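Local structure of DPS Protein (Brevibacillus brevis, 1N1Q) at the interface of chains A and B. The protein oxidises ferrous iron at di-nuclear ferroxidase centres, stores it as ferric mineral inside a hollow twelve-subunit shell, and probably binds and protects DNA. Coordinates in Å, arbitrary orientation; residue numbers count along the deposited sequence, not the author numbering. Chains: chain A/B, DPS Protein.

The interface of chains A and B. Residues chain A 72-74; chain B 25, 29, 32, 86-87.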
# COMPACT_ATOMS: atom_id res chain seq x y z
N ILE A 72 16.23 -8.69 -21.35
CA ILE A 72 15.72 -10.03 -21.17
C ILE A 72 14.82 -9.91 -19.95
O ILE A 72 15.23 -9.41 -18.89
CB ILE A 72 16.88 -11.02 -21.02
CG1 ILE A 72 17.31 -11.40 -22.45
CG2 ILE A 72 16.51 -12.22 -20.11
CD1 ILE A 72 18.63 -12.14 -22.54
N ALA A 73 13.57 -10.34 -20.13
CA ALA A 73 12.60 -10.21 -19.07
C ALA A 73 11.62 -11.36 -18.89
O ALA A 73 10.42 -11.15 -18.73
CB ALA A 73 11.83 -8.90 -19.26
N THR A 74 12.15 -12.58 -18.92
CA THR A 74 11.37 -13.79 -18.70
C THR A 74 12.36 -14.77 -18.10
O THR A 74 13.57 -14.62 -18.29
CB THR A 74 10.80 -14.41 -20.00
OG1 THR A 74 11.88 -14.82 -20.84
CG2 THR A 74 9.90 -13.41 -20.73
N VAL B 25 9.77 -11.37 -12.15
CA VAL B 25 10.34 -11.01 -13.45
C VAL B 25 9.31 -10.43 -14.41
O VAL B 25 9.64 -9.56 -15.22
CB VAL B 25 11.05 -12.23 -14.09
CG1 VAL B 25 11.33 -11.98 -15.59
CG2 VAL B 25 12.36 -12.48 -13.37
N ASN B 29 9.34 -6.87 -16.23
CA ASN B 29 9.10 -6.77 -17.67
C ASN B 29 8.20 -5.56 -17.95
O ASN B 29 8.52 -4.72 -18.79
CB ASN B 29 8.42 -8.05 -18.18
CG ASN B 29 8.29 -8.07 -19.69
OD1 ASN B 29 7.68 -7.17 -20.28
ND2 ASN B 29 8.86 -9.09 -20.32
N TRP B 32 9.80 -2.21 -17.10
CA TRP B 32 10.72 -1.81 -18.15
C TRP B 32 10.10 -1.41 -19.49
O TRP B 32 10.46 -0.39 -20.07
CB TRP B 32 11.73 -2.93 -18.43
CG TRP B 32 12.59 -3.32 -17.26
CD1 TRP B 32 13.08 -2.48 -16.31
CD2 TRP B 32 13.08 -4.63 -16.95
NE1 TRP B 32 13.86 -3.19 -15.41
CE2 TRP B 32 13.87 -4.51 -15.78
CE3 TRP B 32 12.94 -5.89 -17.54
CZ2 TRP B 32 14.52 -5.60 -15.19
CZ3 TRP B 32 13.58 -6.98 -16.95
CH2 TRP B 32 14.36 -6.83 -15.79
N GLU B 86 4.41 -16.14 -18.41
CA GLU B 86 5.37 -15.06 -18.52
C GLU B 86 4.81 -14.06 -19.52
O GLU B 86 3.91 -14.38 -20.30
CB GLU B 86 6.71 -15.61 -18.97
CG GLU B 86 7.24 -16.70 -18.03
CD GLU B 86 8.75 -16.73 -17.97
OE1 GLU B 86 9.38 -17.44 -18.78
OE2 GLU B 86 9.30 -16.03 -17.10
N ALA B 87 5.34 -12.84 -19.50
CA ALA B 87 4.89 -11.80 -20.42
C ALA B 87 5.19 -12.21 -21.86
O ALA B 87 6.08 -13.02 -22.11
CB ALA B 87 5.59 -10.49 -20.09
O HOH W 1 7.86 -12.22 -17.91
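The carbonyl oxygen of A:Ala73 is gripped from two directions by the neighbouring subunit, once directly and once through water, and illustrates how a main-chain acceptor in a loop can be held by a helix of its partner. Both chains are four-helix-bundle subunits of the Dps branch of the ferritin family, and this patch is one part of their two-fold interface, a kind of interface that in this dodecamer also houses the ferroxidase centres. The direct bond comes from the amide nitrogen ND2 of B:Asn29, 3.0 Å from A:Ala73 O. It is nearly straight, 177° at the hydrogen, and the acceptor lies in the plane of the asparagine amide, although the donor stands tilted from the plane of the carbonyl it approaches. On helix 4-33, B:Asn29 holds CG anti to the backbone N (chi1 -173°), which with a chi2 of -58° points ND2 at the carbonyl while CB and CG lie beside the A:Ala73 methyl. Water 1 supplies the second grip, lying 2.9 Å from A:Ala73 O and 3.0 Å from the backbone N of B:Ala87, and thereby ties the same carbonyl to a loop of chain B as well as to its helix.

Van der Waals contacts flank this polar centre. B:Val25, about a helical turn before B:Asn29, sets its CG1 methyl against the carbonyl group, 3.4 Å from A:Ala73 C; the same methyl also touches A:Thr74 CA. Further along the helix, B:Trp32 presents the rim of its six-membered ring rather than a face: CZ3 sits 3.5 Å from A:Ala73 CB, with A:Ala73 CA in the indole plane at the edge. The small alanine methyl is thus held between the tryptophan rim and the asparagine side chain. On the chain B loop, the bent side chain of B:Glu86 crosses that of A:Thr74, the residue immediately preceding helix 75-81 of chain A, at about a right angle. Its carboxylate lies against CA and CB of the threonine, with B:Glu86 OE2 3.4 Å from A:Thr74 CA.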